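Long-range contacts in SusD superfamily protein (Parabacteroides distasonis, PDB 3OTN), which probably serves at the outer membrane as a SusD-type lipoprotein that binds carbohydrate or another nutrient for uptake: residues K29-N34 / W83-A88; L70-R75 / L462-L467; L95-L100 / G113-V118; D135-T140 / V151-V156. All blocks are in the same frame, centred on the assembly; numbering follows the deposited sequence.

Contact 1: K29-N34 / W83-A88; sequences KNTVFN and WQDCYA. With ACT (acetate ion), chain E.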
# COMPACT_ATOMS: atom_id res chain seq x y z
N LYS A 29 -9.65 -3.14 11.77
CA LYS A 29 -9.36 -1.83 11.19
C LYS A 29 -8.40 -1.91 10.00
O LYS A 29 -7.97 -0.88 9.49
CB LYS A 29 -8.96 -0.82 12.29
CG LYS A 29 -10.16 -0.35 13.14
CD LYS A 29 -11.04 0.58 12.30
CE LYS A 29 -12.16 1.20 13.07
NZ LYS A 29 -13.06 0.19 13.50
N ASN A 30 -8.11 -3.12 9.51
CA ASN A 30 -7.51 -3.29 8.18
C ASN A 30 -8.36 -2.71 7.01
O ASN A 30 -7.86 -2.58 5.88
CB ASN A 30 -7.22 -4.78 7.88
CG ASN A 30 -6.02 -5.35 8.64
OD1 ASN A 30 -5.60 -4.84 9.71
ND2 ASN A 30 -5.50 -6.45 8.13
N THR A 31 -9.63 -2.42 7.27
CA THR A 31 -10.47 -1.68 6.37
C THR A 31 -9.82 -0.37 5.95
O THR A 31 -9.98 0.04 4.82
CB THR A 31 -11.83 -1.37 6.99
OG1 THR A 31 -11.61 -0.67 8.23
CG2 THR A 31 -12.63 -2.66 7.23
N VAL A 32 -9.02 0.23 6.82
CA VAL A 32 -8.39 1.54 6.48
C VAL A 32 -7.50 1.50 5.23
O VAL A 32 -7.34 2.52 4.55
CB VAL A 32 -7.59 2.13 7.68
CG1 VAL A 32 -6.26 1.39 7.88
CG2 VAL A 32 -7.36 3.62 7.49
N PHE A 33 -6.93 0.33 4.92
CA PHE A 33 -5.99 0.21 3.80
C PHE A 33 -6.72 0.25 2.45
O PHE A 33 -6.07 0.43 1.40
CB PHE A 33 -5.09 -1.05 3.92
CG PHE A 33 -4.37 -1.14 5.24
CD1 PHE A 33 -3.58 -0.08 5.69
CD2 PHE A 33 -4.47 -2.27 6.04
CE1 PHE A 33 -2.94 -0.12 6.93
CE2 PHE A 33 -3.84 -2.32 7.29
CZ PHE A 33 -3.10 -1.23 7.74
N ASN A 34 -8.04 0.04 2.47
CA ASN A 34 -8.88 0.23 1.27
C ASN A 34 -10.31 0.25 1.72
O ASN A 34 -10.91 -0.79 2.00
CB ASN A 34 -8.64 -0.89 0.24
CG ASN A 34 -9.39 -0.69 -1.05
OD1 ASN A 34 -10.50 -0.20 -1.07
ND2 ASN A 34 -8.76 -1.10 -2.17
N TRP A 83 -6.06 8.55 10.15
CA TRP A 83 -5.69 8.75 11.56
C TRP A 83 -6.61 7.99 12.53
O TRP A 83 -6.15 7.27 13.37
CB TRP A 83 -5.74 10.24 11.91
CG TRP A 83 -5.26 10.59 13.27
CD1 TRP A 83 -5.99 10.57 14.42
CD2 TRP A 83 -3.97 11.05 13.61
NE1 TRP A 83 -5.21 10.99 15.48
CE2 TRP A 83 -3.96 11.28 15.02
CE3 TRP A 83 -2.80 11.28 12.88
CZ2 TRP A 83 -2.82 11.74 15.69
CZ3 TRP A 83 -1.65 11.74 13.55
CH2 TRP A 83 -1.69 11.97 14.94
N GLN A 84 -7.90 8.19 12.40
CA GLN A 84 -8.87 7.60 13.32
C GLN A 84 -8.87 6.07 13.26
O GLN A 84 -8.89 5.42 14.31
CB GLN A 84 -10.27 8.13 13.05
CG GLN A 84 -10.43 9.59 13.32
CD GLN A 84 -11.81 10.15 12.95
OE1 GLN A 84 -12.71 9.41 12.52
NE2 GLN A 84 -11.99 11.45 13.15
N ASP A 85 -8.79 5.50 12.05
CA ASP A 85 -8.88 4.04 11.95
C ASP A 85 -7.60 3.35 12.33
O ASP A 85 -7.68 2.30 12.92
CB ASP A 85 -9.22 3.56 10.54
CG ASP A 85 -10.66 3.86 10.15
OD1 ASP A 85 -11.48 4.35 10.97
OD2 ASP A 85 -10.95 3.63 8.97
N CYS A 86 -6.44 3.92 11.98
CA CYS A 86 -5.17 3.39 12.48
C CYS A 86 -5.15 3.41 14.00
O CYS A 86 -4.80 2.41 14.63
CB CYS A 86 -3.94 4.12 11.89
SG CYS A 86 -3.63 3.63 10.15
N TYR A 87 -5.54 4.54 14.60
CA TYR A 87 -5.56 4.60 16.06
C TYR A 87 -6.61 3.68 16.68
O TYR A 87 -6.34 3.08 17.73
CB TYR A 87 -5.60 6.04 16.61
CG TYR A 87 -4.19 6.57 16.76
CD1 TYR A 87 -3.32 6.04 17.70
CD2 TYR A 87 -3.70 7.53 15.89
CE1 TYR A 87 -2.01 6.48 17.79
CE2 TYR A 87 -2.41 7.99 15.99
CZ TYR A 87 -1.56 7.46 16.93
OH TYR A 87 -0.26 7.92 16.96
N ALA A 88 -7.77 3.53 16.04
CA ALA A 88 -8.76 2.52 16.52
C ALA A 88 -8.16 1.12 16.47
O ALA A 88 -8.32 0.35 17.39
CB ALA A 88 -10.09 2.59 15.70
C ACT E . -4.76 9.88 18.87
O ACT E . -4.70 11.05 18.41
OXT ACT E . -5.88 9.32 19.09
CH3 ACT E . -3.50 9.15 19.14

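Contact 2: L70-R75 / L462-L467; sequences LLVSDR and LFPIPL. With EDO (1,2-ethanediol), chain L.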
# COMPACT_ATOMS: atom_id res chain seq x y z
N LEU A 70 -1.42 21.89 -4.82
CA LEU A 70 -0.55 22.04 -3.65
C LEU A 70 -1.21 22.96 -2.61
O LEU A 70 -0.60 23.91 -2.11
CB LEU A 70 0.84 22.51 -4.07
CG LEU A 70 1.94 21.44 -4.07
CD1 LEU A 70 1.60 20.23 -4.89
CD2 LEU A 70 3.23 22.09 -4.56
N LEU A 71 -2.48 22.69 -2.32
CA LEU A 71 -3.26 23.38 -1.29
C LEU A 71 -3.86 22.41 -0.28
O LEU A 71 -4.84 22.74 0.38
CB LEU A 71 -4.40 24.16 -1.93
CG LEU A 71 -4.01 25.26 -2.92
CD1 LEU A 71 -5.29 25.96 -3.38
CD2 LEU A 71 -3.03 26.22 -2.25
N VAL A 72 -3.29 21.23 -0.15
CA VAL A 72 -3.63 20.29 0.89
C VAL A 72 -3.54 21.01 2.26
O VAL A 72 -2.62 21.83 2.51
CB VAL A 72 -2.72 19.04 0.81
CG1 VAL A 72 -2.89 18.12 2.02
CG2 VAL A 72 -3.06 18.26 -0.48
N SER A 73 -4.55 20.77 3.10
CA SER A 73 -4.69 21.45 4.40
C SER A 73 -5.16 20.46 5.45
O SER A 73 -5.43 19.28 5.14
CB SER A 73 -5.71 22.60 4.29
OG SER A 73 -7.04 22.13 4.28
N ASP A 74 -5.27 20.95 6.69
CA ASP A 74 -5.79 20.12 7.78
C ASP A 74 -7.27 19.74 7.59
O ASP A 74 -7.77 18.90 8.30
CB ASP A 74 -5.55 20.80 9.14
CG ASP A 74 -6.13 22.18 9.24
OD1 ASP A 74 -6.90 22.60 8.33
OD2 ASP A 74 -5.78 22.85 10.23
N ARG A 75 -7.96 20.37 6.64
CA ARG A 75 -9.33 20.00 6.25
C ARG A 75 -9.41 19.07 5.02
O ARG A 75 -10.50 18.69 4.62
CB ARG A 75 -10.14 21.26 5.94
CG ARG A 75 -10.49 22.06 7.15
CD ARG A 75 -11.15 23.37 6.73
NE ARG A 75 -11.44 24.18 7.89
CZ ARG A 75 -12.48 24.00 8.70
NH1 ARG A 75 -13.40 23.06 8.47
NH2 ARG A 75 -12.64 24.82 9.73
N LEU A 462 5.20 15.40 4.24
CA LEU A 462 4.22 14.82 5.17
C LEU A 462 2.83 15.37 4.88
O LEU A 462 2.69 16.41 4.24
CB LEU A 462 4.60 15.15 6.62
CG LEU A 462 5.89 14.53 7.14
CD1 LEU A 462 6.27 15.11 8.51
CD2 LEU A 462 5.80 13.00 7.20
N PHE A 463 1.82 14.64 5.33
CA PHE A 463 0.45 15.09 5.30
C PHE A 463 0.12 15.74 6.63
O PHE A 463 0.77 15.46 7.64
CB PHE A 463 -0.54 13.95 4.98
CG PHE A 463 -0.51 13.55 3.54
CD1 PHE A 463 -1.00 14.41 2.55
CD2 PHE A 463 0.00 12.33 3.15
CE1 PHE A 463 -0.95 14.06 1.22
CE2 PHE A 463 0.04 11.98 1.80
CZ PHE A 463 -0.44 12.82 0.86
N PRO A 464 -0.89 16.62 6.64
CA PRO A 464 -1.22 17.32 7.87
C PRO A 464 -1.91 16.43 8.88
O PRO A 464 -2.62 15.46 8.51
CB PRO A 464 -2.22 18.42 7.42
CG PRO A 464 -2.41 18.26 5.99
CD PRO A 464 -1.79 17.00 5.53
N ILE A 465 -1.77 16.79 10.14
CA ILE A 465 -2.57 16.20 11.20
C ILE A 465 -3.96 16.80 10.97
O ILE A 465 -4.06 17.98 10.76
CB ILE A 465 -2.06 16.57 12.59
CG1 ILE A 465 -0.55 16.27 12.75
CG2 ILE A 465 -2.88 15.85 13.67
CD1 ILE A 465 -0.10 14.86 12.32
N PRO A 466 -5.03 15.97 10.97
CA PRO A 466 -6.39 16.49 10.73
C PRO A 466 -6.85 17.53 11.72
O PRO A 466 -6.62 17.39 12.92
CB PRO A 466 -7.27 15.24 10.92
CG PRO A 466 -6.43 14.13 10.67
CD PRO A 466 -5.02 14.50 11.08
N LEU A 467 -7.54 18.55 11.21
CA LEU A 467 -8.06 19.60 12.01
C LEU A 467 -8.94 19.05 13.12
O LEU A 467 -8.81 19.50 14.23
CB LEU A 467 -8.88 20.59 11.17
CG LEU A 467 -9.43 21.81 11.94
CD1 LEU A 467 -8.32 22.58 12.64
CD2 LEU A 467 -10.23 22.73 10.97
C1 EDO L . 0.24 23.23 1.85
O1 EDO L . -0.56 22.45 0.97
C2 EDO L . 0.21 24.67 1.38
O2 EDO L . 0.95 24.71 0.17

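Contact 3: L95-L100 / G113-V118; sequences LALQKL and GYMAEV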
# COMPACT_ATOMS: atom_id res chain seq x y z
N LEU A 95 -5.50 -3.55 23.69
CA LEU A 95 -6.43 -4.27 24.55
C LEU A 95 -6.31 -5.79 24.35
O LEU A 95 -6.32 -6.58 25.32
CB LEU A 95 -7.86 -3.77 24.28
CG LEU A 95 -9.03 -4.29 25.12
CD1 LEU A 95 -8.70 -4.26 26.61
CD2 LEU A 95 -10.29 -3.46 24.81
N ALA A 96 -6.20 -6.20 23.08
CA ALA A 96 -5.97 -7.60 22.72
C ALA A 96 -4.71 -8.17 23.39
O ALA A 96 -4.75 -9.27 23.98
CB ALA A 96 -5.86 -7.72 21.15
N LEU A 97 -3.60 -7.42 23.35
CA LEU A 97 -2.35 -7.87 23.96
C LEU A 97 -2.47 -7.94 25.49
O LEU A 97 -1.91 -8.85 26.10
CB LEU A 97 -1.16 -7.02 23.53
CG LEU A 97 -0.70 -7.17 22.07
CD1 LEU A 97 0.27 -6.05 21.62
CD2 LEU A 97 -0.15 -8.56 21.84
N GLN A 98 -3.18 -7.00 26.10
CA GLN A 98 -3.37 -7.03 27.56
C GLN A 98 -4.17 -8.27 27.94
O GLN A 98 -3.76 -9.02 28.81
CB GLN A 98 -4.09 -5.80 28.07
CG GLN A 98 -4.26 -5.77 29.59
CD GLN A 98 -5.29 -4.76 30.08
OE1 GLN A 98 -6.48 -4.87 29.77
NE2 GLN A 98 -4.84 -3.82 30.89
N LYS A 99 -5.28 -8.51 27.24
CA LYS A 99 -6.13 -9.66 27.56
C LYS A 99 -5.49 -11.01 27.22
O LYS A 99 -5.57 -11.97 28.02
CB LYS A 99 -7.53 -9.52 26.98
CG LYS A 99 -8.35 -8.29 27.50
CD LYS A 99 -8.65 -8.41 28.99
CE LYS A 99 -9.70 -7.41 29.51
NZ LYS A 99 -9.42 -7.17 30.96
N LEU A 100 -4.81 -11.10 26.08
CA LEU A 100 -4.08 -12.34 25.71
C LEU A 100 -3.04 -12.78 26.76
O LEU A 100 -2.85 -13.98 26.98
CB LEU A 100 -3.45 -12.25 24.32
CG LEU A 100 -4.49 -12.32 23.18
CD1 LEU A 100 -3.88 -11.82 21.85
CD2 LEU A 100 -5.07 -13.74 23.03
N GLY A 113 1.36 -17.47 19.20
CA GLY A 113 1.02 -17.16 17.80
C GLY A 113 0.07 -16.01 17.67
O GLY A 113 0.29 -15.07 16.89
N TYR A 114 -0.98 -16.06 18.49
CA TYR A 114 -1.98 -15.04 18.49
C TYR A 114 -1.40 -13.67 18.83
O TYR A 114 -1.72 -12.70 18.19
CB TYR A 114 -3.10 -15.40 19.46
CG TYR A 114 -4.05 -16.51 19.03
CD1 TYR A 114 -4.20 -16.89 17.69
CD2 TYR A 114 -4.87 -17.13 19.98
CE1 TYR A 114 -5.10 -17.90 17.32
CE2 TYR A 114 -5.78 -18.15 19.62
CZ TYR A 114 -5.90 -18.50 18.28
OH TYR A 114 -6.79 -19.48 17.93
N MSE A 115 -0.53 -13.62 19.85
CA MSE A 115 0.06 -12.37 20.26
C MSE A 115 1.01 -11.85 19.18
O MSE A 115 1.09 -10.64 18.96
CB MSE A 115 0.73 -12.50 21.64
CG MSE A 115 -0.28 -12.72 22.79
SE MSE A 115 0.56 -12.98 24.57
CE MSE A 115 1.75 -14.43 24.10
N ALA A 116 1.68 -12.77 18.47
CA ALA A 116 2.51 -12.39 17.31
C ALA A 116 1.68 -11.71 16.21
O ALA A 116 2.13 -10.77 15.55
CB ALA A 116 3.28 -13.62 16.75
N GLU A 117 0.46 -12.19 15.99
CA GLU A 117 -0.40 -11.60 14.95
C GLU A 117 -0.73 -10.14 15.33
O GLU A 117 -0.75 -9.24 14.50
CB GLU A 117 -1.69 -12.41 14.77
CG GLU A 117 -1.49 -13.85 14.26
CD GLU A 117 -2.78 -14.64 14.13
OE1 GLU A 117 -3.80 -14.10 13.65
OE2 GLU A 117 -2.79 -15.82 14.51
N VAL A 118 -1.05 -9.94 16.60
CA VAL A 118 -1.45 -8.64 17.15
C VAL A 118 -0.26 -7.71 17.17
O VAL A 118 -0.41 -6.54 16.82
CB VAL A 118 -2.13 -8.80 18.55
CG1 VAL A 118 -2.53 -7.39 19.17
CG2 VAL A 118 -3.36 -9.73 18.41

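Contact 4: D135-T140 / V151-V156; sequences DVPKIT and VSRAPV. With EDO (1,2-ethanediol), chain R.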
# COMPACT_ATOMS: atom_id res chain seq x y z
N ASP A 135 5.75 12.45 13.15
CA ASP A 135 5.62 12.25 14.59
C ASP A 135 4.15 11.98 14.92
O ASP A 135 3.29 12.67 14.43
CB ASP A 135 6.07 13.52 15.35
CG ASP A 135 7.57 13.78 15.27
OD1 ASP A 135 8.33 13.05 14.61
OD2 ASP A 135 8.00 14.79 15.88
N VAL A 136 3.89 10.99 15.75
CA VAL A 136 2.52 10.63 16.17
C VAL A 136 2.55 10.17 17.61
O VAL A 136 3.63 9.80 18.13
CB VAL A 136 1.91 9.55 15.28
CG1 VAL A 136 1.75 10.08 13.86
CG2 VAL A 136 2.74 8.26 15.31
N PRO A 137 1.38 10.21 18.30
CA PRO A 137 1.33 9.71 19.68
C PRO A 137 1.79 8.27 19.84
O PRO A 137 1.43 7.41 19.06
CB PRO A 137 -0.15 9.86 20.05
CG PRO A 137 -0.60 11.03 19.23
CD PRO A 137 0.13 10.91 17.95
N LYS A 138 2.59 8.05 20.87
CA LYS A 138 3.19 6.79 21.21
C LYS A 138 2.32 6.12 22.27
O LYS A 138 2.47 6.41 23.45
CB LYS A 138 4.60 7.05 21.73
CG LYS A 138 5.42 5.81 22.09
CD LYS A 138 6.89 6.19 22.34
CE LYS A 138 7.08 6.95 23.58
NZ LYS A 138 8.55 7.17 23.84
N ILE A 139 1.43 5.22 21.84
CA ILE A 139 0.41 4.60 22.67
C ILE A 139 0.48 3.08 22.56
O ILE A 139 0.20 2.51 21.49
CB ILE A 139 -1.01 5.07 22.26
CG1 ILE A 139 -1.14 6.58 22.39
CG2 ILE A 139 -2.08 4.41 23.14
CD1 ILE A 139 -2.40 7.13 21.75
N THR A 140 0.89 2.44 23.64
CA THR A 140 0.92 0.99 23.75
C THR A 140 0.15 0.50 24.97
O THR A 140 0.21 -0.70 25.27
CB THR A 140 2.39 0.47 23.87
OG1 THR A 140 3.01 1.07 24.99
CG2 THR A 140 3.18 0.80 22.62
N VAL A 151 -2.78 13.41 24.68
CA VAL A 151 -1.41 12.96 24.36
C VAL A 151 -0.70 13.95 23.42
O VAL A 151 -1.35 14.79 22.82
CB VAL A 151 -1.45 11.57 23.70
CG1 VAL A 151 -2.00 10.53 24.70
CG2 VAL A 151 -2.35 11.57 22.43
N SER A 152 0.62 13.81 23.31
CA SER A 152 1.44 14.58 22.40
C SER A 152 2.02 13.66 21.36
O SER A 152 2.10 12.45 21.56
CB SER A 152 2.56 15.25 23.18
OG SER A 152 1.98 16.08 24.17
N ARG A 153 2.44 14.24 20.25
CA ARG A 153 3.08 13.48 19.18
C ARG A 153 4.51 13.17 19.63
O ARG A 153 5.20 14.05 20.12
CB ARG A 153 3.10 14.29 17.88
CG ARG A 153 1.72 14.74 17.42
CD ARG A 153 1.84 15.80 16.33
NE ARG A 153 2.47 15.25 15.16
CZ ARG A 153 3.10 15.93 14.20
NH1 ARG A 153 3.28 17.24 14.24
NH2 ARG A 153 3.62 15.25 13.19
N ALA A 154 4.97 11.94 19.42
CA ALA A 154 6.31 11.53 19.82
C ALA A 154 7.18 11.47 18.55
O ALA A 154 6.65 11.30 17.43
CB ALA A 154 6.25 10.15 20.51
N PRO A 155 8.51 11.57 18.71
CA PRO A 155 9.35 11.52 17.50
C PRO A 155 9.18 10.24 16.69
O PRO A 155 9.02 9.18 17.27
CB PRO A 155 10.78 11.61 18.05
CG PRO A 155 10.63 12.38 19.34
CD PRO A 155 9.30 11.96 19.91
N VAL A 156 9.23 10.36 15.36
CA VAL A 156 9.21 9.20 14.49
C VAL A 156 10.20 8.12 14.97
O VAL A 156 9.83 6.96 15.13
CB VAL A 156 9.51 9.57 12.98
CG1 VAL A 156 9.77 8.31 12.14
CG2 VAL A 156 8.35 10.35 12.37
C1 EDO R . -0.59 -3.73 25.59
O1 EDO R . -1.41 -3.40 26.70
C2 EDO R . 0.88 -3.64 26.01
O2 EDO R . 1.69 -3.31 24.88
O HOH W 1 7.04 15.51 18.26
O HOH W 2 3.13 10.17 22.84

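Contact 1: K29-N34 / W83-A88
In the helical, TPR-related part typical of SusD proteins, Lys29 and Val32 of a short 3-10 turn lean on Asp85, Cys86 and Ala88 of helix 79-100. Lys29 uses its carbon chain rather than its charge. It lies roughly perpendicular to the Asp85 side chain, with CB 3.4 Å from the backbone Asp85 O, and its CE reaches Ala88 CB at 3.6 Å. The last torsion (chi4 -64°) bends NZ off the line of the chain, and NZ stays 5.1 Å from Asp85 OD1, too far for a salt bridge. Val32 and Asp85 lie alongside, running opposite ways, with Val32 CG2 3.6 Å from Asp85 CB. The other branch of Val32, CG1, approaches Cys86 SG while also resting over a face of the Phe33 ring, toward its rim. The carboxylate finds its salt bridge beyond the turn, from OD2 to Lys35.

On a different side of the helix sits an acetate, probably from the crystallisation liquor. Trp83 NE1 donates to the acetate O at 3.0 Å, with that oxygen in the indole plane at its edge, and the acetate methyl lies 3.2 Å above the centre of the Tyr87 ring. Tyr87 OH is hydrogen-bonded to Pro137 O. An alanine at Tyr87 would probably leave the Pro137 carbonyl without this donor and the acetate methyl without its aromatic floor.

Between turn and helix, then, adhesion is mainly alkyl packing of Lys29 and Val32 on Asp85's CB and carbonyl and on Ala88, beside a carboxylate already paired with Lys35; Lys29 probably adds only a long-range attraction.

Contact 2: L70-R75 / L462-L467
From Val72 to Arg75 and from Phe463 to Leu467 the two irregular segments run in nearly the same sense, their directions 25° apart, and they converge: the CA atoms of Val72 and Phe463 are 7.9 Å apart, those of Asp74 and Pro466 only 4.7 Å. At the narrow end Leu467 N donates to Asp74 O over 2.9 Å in a nearly straight bond (169°). Pro466 is the N-cap residue of helix 467-472, so the Asp74 carbonyl takes up an N-H at the very start of that helix. This joins the loop ahead of helix 79-100, in the N-terminal part of the SusD fold, to the last helix of the chain. An ST turn, Arg75 N to Ser73 OG, shapes the backbone around Asp74.

Among the side chains, Val72 CG1 meets Pro464 CD at 3.8 Å and stands at the edge of the Phe463 ring. Pro464 CG lies against Ser73 O. With chi1 at 56°, Asp74 CG sits between its own N and carbonyl carbon, which sets it 3.7 Å from Leu467 CB. Asp74 OD2 comes 3.5 Å from Leu467 CD1. The other methyl, Leu467 CD2, sits 3.3 Å above one face of the Arg75 guanidinium, toward its rim, the two side chains running alongside in the same sense.

Contact 3: L95-L100 / G113-V118
Leu100 N donates to Ala96 O at 2.8 Å, a helical bond inside helix 79-100, and the side chains of both residues turn toward helix 108-133. Those two helices follow each other in the chain and pack as an antiparallel hairpin; the axes of the two short segments pass 9.8 Å apart at 163°, consistent with the TPR-like helical architecture of SusD proteins.

Val118 is inserted among three residues. Its CG1, anti to the backbone N (chi1 178°), meets Leu97 CG at 3.4 Å, tighter than ordinary van der Waals contact, and lies 3.9 Å from Ala96 CB. Its other methyl, CG2, faces Leu100 CD1 at 4.1 Å. Leu97 and Val118 overlap side by side, pointing opposite ways, and Leu97 CD2 also comes near the backbone Met115 O. One turn away, Leu100 CB touches CG of Met115, a selenomethionine in this crystal, at 3.6 Å in the conformer modelled here. Tyr114 meets Leu100 CD1 with its backbone C and CB, while its side chain leads away to Lys16 and Thr23 of helix 15-25.

The side chains that meet here do so through carbon, so these segments are held by close fit and burial, with no polar bond between them.

Contact 4: D135-T140 / V151-V156
Hydrogen bonds between Asp135 and Arg153 lead the contact. The guanidinium grips Asp135 O side-on, NE at 2.8 Å and NH2 at 2.9 Å, with the oxygen close to its plane. NH2 lies in the carbonyl plane on a lone pair, whereas NE stands 50° above it. A bend in the arginine chain (chi3 64°) brings NE round to this oxygen. The same group has further partners: NH2 also bonds to Asn479, and NH1 to Thr477. An alanine at Arg153 would probably leave Asp135 O without both donors and deprive Asn479 and Thr477 of this partner.

Backbone pairing follows. Val136 and Ala154 form a single antiparallel bridge, a hydrogen-bonded pair: Ala154 N donates to Val136 O at 2.8 Å, and Val136 N returns a weak bond to Ala154 O. This bridge closes the connection between helices 108-133 and 156-172. At the start of the second helix, just after the N-cap residue Pro155, Val156 N donates to Asp135 OD1 at 2.9 Å from above the carboxylate plane.

Two waters extend the network. One donates to Asp135 OD2 and Arg153 O; the other accepts from Lys138 N and donates to Ser152 O, which also receives a CA-H...O contact from Pro137.

Apolar contacts flank the bridge. Val151 CG2 sits 3.7 Å from Pro137 CB, one side chain set crosswise to the other. Lys138 CB meets Ala154 CB at 3.7 Å, while Lys138 NZ goes on to salt bridges with Glu158 and Glu162.

In the fold
Going from the N terminus, contact 1 closes the first loop, bringing the turn after helix 15-25 onto helix 79-100. Contact 2 opens inside that loop, at residues 70-75, and closes only near the C terminus, so the two cross, and the last helix is tied to the N-terminal region. Contacts 3 and 4 both nest within the long loop of contact 2 and follow contact 1 in series: the first joins helices 79-100 and 108-133, the second the ends of the connection from 108-133 to 156-172. Trp83 packs against Ile465 and Pro137, linking contact 1 to contacts 2 and 4, while Ile465 also touches Arg153. Contact 3 touches none of the others, though it shares helix 79-100 with contact 1.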